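Long-range contacts in tungsten formylmethanofuran dehydrogenase subunit E (PDB 3D00), which is of uncertain function but binds zinc through a treble-clef finger and is probably related to proteins of microbial methanogenesis: residues A[28-32]-A[131-135]; A[101-105]-A[115-119]. All coordinates share one frame; numbering follows the deposited sequence.

Contact 1: A[28-32]-A[131-135]; sequences PGVLI and LFKEI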
# COMPACT_ATOMS: atom_id res chain seq x y z
N PRO A 28 7.16 -16.29 -0.64
CA PRO A 28 6.89 -16.92 0.66
C PRO A 28 6.14 -16.05 1.65
O PRO A 28 5.22 -16.52 2.27
CB PRO A 28 8.29 -17.25 1.19
CG PRO A 28 9.11 -17.43 -0.03
CD PRO A 28 8.54 -16.52 -1.08
N GLY A 29 6.55 -14.78 1.77
CA GLY A 29 5.95 -13.83 2.69
C GLY A 29 4.47 -13.60 2.49
O GLY A 29 3.71 -13.48 3.45
N VAL A 30 4.04 -13.53 1.23
CA VAL A 30 2.62 -13.29 0.91
C VAL A 30 1.82 -14.58 1.08
O VAL A 30 0.68 -14.54 1.46
CB VAL A 30 2.45 -12.73 -0.50
CG1 VAL A 30 1.01 -12.31 -0.72
CG2 VAL A 30 3.36 -11.57 -0.69
N LEU A 31 2.43 -15.71 0.80
CA LEU A 31 1.83 -17.03 1.08
C LEU A 31 1.62 -17.22 2.60
O LEU A 31 0.50 -17.48 3.08
CB LEU A 31 2.73 -18.16 0.48
CG LEU A 31 2.84 -18.25 -1.04
CD1 LEU A 31 3.90 -19.25 -1.48
CD2 LEU A 31 1.51 -18.62 -1.60
N ILE A 32 2.70 -17.03 3.37
CA ILE A 32 2.59 -17.13 4.81
C ILE A 32 1.56 -16.10 5.28
O ILE A 32 0.70 -16.41 6.07
CB ILE A 32 3.95 -17.00 5.52
CG1 ILE A 32 4.87 -18.17 5.12
CG2 ILE A 32 3.76 -17.01 7.04
CD1 ILE A 32 6.30 -18.01 5.64
N LEU A 131 11.10 -25.09 0.18
CA LEU A 131 10.47 -23.96 0.89
C LEU A 131 8.97 -23.82 0.60
O LEU A 131 8.18 -23.68 1.52
CB LEU A 131 11.19 -22.63 0.57
CG LEU A 131 10.60 -21.33 1.16
CD1 LEU A 131 10.45 -21.40 2.71
CD2 LEU A 131 11.48 -20.17 0.72
N PHE A 132 8.59 -23.90 -0.68
CA PHE A 132 7.21 -23.65 -1.07
C PHE A 132 6.30 -24.77 -0.57
O PHE A 132 5.20 -24.52 -0.12
CB PHE A 132 7.08 -23.46 -2.59
CG PHE A 132 7.61 -22.12 -3.09
CD1 PHE A 132 7.18 -20.92 -2.52
CD2 PHE A 132 8.52 -22.05 -4.14
CE1 PHE A 132 7.64 -19.69 -2.96
CE2 PHE A 132 8.99 -20.81 -4.58
CZ PHE A 132 8.54 -19.63 -3.99
N LYS A 133 6.76 -26.01 -0.66
CA LYS A 133 6.01 -27.17 -0.14
C LYS A 133 5.85 -27.07 1.39
O LYS A 133 4.79 -27.33 1.94
CB LYS A 133 6.66 -28.50 -0.60
N GLU A 134 6.89 -26.64 2.08
CA GLU A 134 6.84 -26.50 3.51
C GLU A 134 5.84 -25.46 3.99
O GLU A 134 5.11 -25.71 4.96
CB GLU A 134 8.21 -26.11 4.06
CG GLU A 134 9.17 -27.26 4.17
CD GLU A 134 10.33 -26.94 5.07
OE1 GLU A 134 10.30 -25.93 5.81
OE2 GLU A 134 11.28 -27.73 5.03
N ILE A 135 5.84 -24.29 3.36
CA ILE A 135 4.88 -23.26 3.72
C ILE A 135 3.47 -23.83 3.68
O ILE A 135 2.69 -23.65 4.59
CB ILE A 135 4.96 -22.04 2.78
CG1 ILE A 135 6.28 -21.28 2.99
CG2 ILE A 135 3.79 -21.07 3.00
CD1 ILE A 135 6.55 -20.30 1.85
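Leu131 meets the ring of Pro28 through one methyl, with CD2 3.7 Å from CG, and the two side chains run nearly perpendicular. One residue on, Phe132 brings an aromatic corner to the same proline: its CE1 lies 3.8 Å from CD of Pro28. The neighbouring CD1 of Phe132 is 3.8 Å from CD1 of Leu31, and both aliphatic groups approach the ring obliquely. Ile135, a turn later, reaches three residues with its two branches. With CG1 beside the backbone N (chi1 -69°), its CD1 sits 3.6 Å from CB of Pro28. Its CG2 touches both CB of Leu31 and CG1 of Ile32, the latter at 3.8 Å. An alanine in place of Ile135 is likely to open a gap beside Pro28, Leu31 and Ile32. The two helix segments run nearly parallel, 10° between their directions and 10.6 Å between axes. Tyr12 of helix 12-23 touches both Leu31 and Ile135, while Trp116 of helix 111-117 touches Pro28, Ile32 and Leu131. No hydrogen bond passes between the segments. This is plain helix-helix packing within the FmdE core, joined by shape and burial of hydrocarbon alone.

Contact 2: A[101-105]-A[115-119]; sequences FLDVE and NWFLK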
# COMPACT_ATOMS: atom_id res chain seq x y z
N PHE A 101 1.61 -13.32 14.29
CA PHE A 101 2.98 -13.30 13.95
C PHE A 101 3.55 -14.72 13.89
O PHE A 101 2.89 -15.70 14.27
CB PHE A 101 3.73 -12.42 14.98
CG PHE A 101 3.63 -12.88 16.42
CD1 PHE A 101 2.53 -12.60 17.18
CD2 PHE A 101 4.67 -13.56 17.02
CE1 PHE A 101 2.46 -12.99 18.51
CE2 PHE A 101 4.62 -13.96 18.35
CZ PHE A 101 3.51 -13.67 19.09
N LEU A 102 4.78 -14.82 13.40
CA LEU A 102 5.46 -16.10 13.29
C LEU A 102 6.14 -16.49 14.62
O LEU A 102 6.77 -15.66 15.28
CB LEU A 102 6.47 -16.09 12.14
CG LEU A 102 5.96 -16.56 10.77
CD1 LEU A 102 4.67 -15.86 10.51
CD2 LEU A 102 6.99 -16.31 9.64
N ASP A 103 6.00 -17.76 14.96
CA ASP A 103 6.52 -18.33 16.19
C ASP A 103 7.64 -19.30 15.76
O ASP A 103 7.38 -20.42 15.32
CB ASP A 103 5.37 -19.07 16.90
CG ASP A 103 5.61 -19.32 18.39
OD1 ASP A 103 6.08 -18.41 19.10
OD2 ASP A 103 5.28 -20.44 18.85
N VAL A 104 8.89 -18.83 15.85
CA VAL A 104 10.05 -19.66 15.46
C VAL A 104 10.19 -20.92 16.33
O VAL A 104 10.66 -21.95 15.84
CB VAL A 104 11.37 -18.85 15.40
CG1 VAL A 104 12.56 -19.74 14.98
CG2 VAL A 104 11.21 -17.68 14.43
N GLU A 105 9.69 -20.84 17.58
CA GLU A 105 9.55 -22.05 18.44
C GLU A 105 8.80 -23.19 17.74
O GLU A 105 9.09 -24.38 17.98
CB GLU A 105 8.88 -21.72 19.80
CG GLU A 105 9.19 -20.30 20.41
CD GLU A 105 9.04 -20.21 21.96
OE1 GLU A 105 8.32 -21.05 22.57
OE2 GLU A 105 9.65 -19.30 22.58
N ASN A 115 15.11 -21.02 7.56
CA ASN A 115 16.25 -20.45 6.86
C ASN A 115 15.84 -19.20 6.12
O ASN A 115 16.57 -18.22 6.09
CB ASN A 115 16.89 -21.47 5.88
CG ASN A 115 17.65 -22.62 6.58
OD1 ASN A 115 18.01 -22.53 7.77
ND2 ASN A 115 17.87 -23.71 5.85
N TRP A 116 14.64 -19.24 5.54
CA TRP A 116 14.01 -18.07 4.90
C TRP A 116 13.72 -16.96 5.92
O TRP A 116 14.09 -15.81 5.71
CB TRP A 116 12.68 -18.48 4.20
CG TRP A 116 11.86 -17.28 3.78
CD1 TRP A 116 12.04 -16.50 2.68
CD2 TRP A 116 10.79 -16.68 4.51
NE1 TRP A 116 11.15 -15.47 2.66
CE2 TRP A 116 10.36 -15.55 3.77
CE3 TRP A 116 10.13 -17.00 5.71
CZ2 TRP A 116 9.31 -14.75 4.18
CZ3 TRP A 116 9.09 -16.20 6.13
CH2 TRP A 116 8.69 -15.07 5.36
N PHE A 117 13.05 -17.32 7.01
CA PHE A 117 12.64 -16.33 7.99
C PHE A 117 13.86 -15.64 8.57
O PHE A 117 13.89 -14.44 8.66
CB PHE A 117 11.76 -16.96 9.09
CG PHE A 117 11.17 -15.97 10.06
CD1 PHE A 117 10.40 -14.90 9.61
CD2 PHE A 117 11.36 -16.09 11.42
CE1 PHE A 117 9.85 -13.99 10.50
CE2 PHE A 117 10.80 -15.18 12.30
CZ PHE A 117 10.06 -14.12 11.83
N LEU A 118 14.91 -16.40 8.87
CA LEU A 118 16.11 -15.86 9.51
C LEU A 118 17.18 -15.47 8.51
O LEU A 118 18.28 -15.06 8.89
CB LEU A 118 16.68 -16.88 10.50
CG LEU A 118 15.66 -17.50 11.46
CD1 LEU A 118 16.35 -18.54 12.34
CD2 LEU A 118 14.94 -16.44 12.28
N LYS A 119 16.86 -15.57 7.22
CA LYS A 119 17.82 -15.26 6.14
C LYS A 119 19.19 -16.00 6.28
O LYS A 119 20.23 -15.46 5.93
CB LYS A 119 17.99 -13.74 6.02
CG LYS A 119 16.68 -13.00 5.81
CD LYS A 119 16.82 -11.48 5.73
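Leu102 lays its CD2 methyl over one face of the Phe117 ring. The methyl is 4.0 Å from the ring centroid and 27° off the normal, a CH-pi contact. CB of Leu102 also stands above this ring, offset toward its rim and 4.1 Å from CZ of Phe117. The leucine and phenylalanine side chains lie alongside and point opposite ways. CD2 of Leu102 has a second aromatic neighbour, CZ3 of Trp116 at 4.1 Å, which it meets at the indole edge near the ring plane. The leucine methyl is therefore shared between a phenyl face and an indole edge.

Val104 reaches Phe117 differently. Its CG2 comes to the ring edge, near the plane, and is 3.3 Å from CE2 of Phe117, a tight approach. The phenyl CG is anti to the backbone N (chi1 -173°), which carries the ring from the end of helix 111-117 across to both residues. Two residues after Phe117, Lys119 takes positive phi and ends the helix in a Schellman motif.

The contact joins the end of strand 96-102 and the 3-10 segment that begins at Val104 to the last turn of this helix. Met107 touches both Leu102 and Phe117 from the intervening loop. On the strand side, Leu102 also packs on Met36 of helix 28-42. Phe117 further meets Ala172 of the second subunit, so this contact takes part in the subunit interface. No hydrogen bond links the segments: one leucine over the ring face and one valine at its edge hold Phe117 by apolar packing.

Contacts 1 and 2 have centres 11 Å apart, on the same side of the chain's centre, and both belong to the FmdE core domain. Along the chain the order is 28-32, 101-105, 115-119, 131-135, so contact 2 falls wholly between the two halves of contact 1. Helices 111-117 and 129-138 are successive, and helix 28-42 packs against both. The contacts touch directly: CD1 of Ile32 is 3.4 Å from CZ3 of Trp116, and Ile32 also meets Leu102. Together they form a continuous apolar layer joining these three helices to strand 96-102 of the mixed sheet, away from the zinc site.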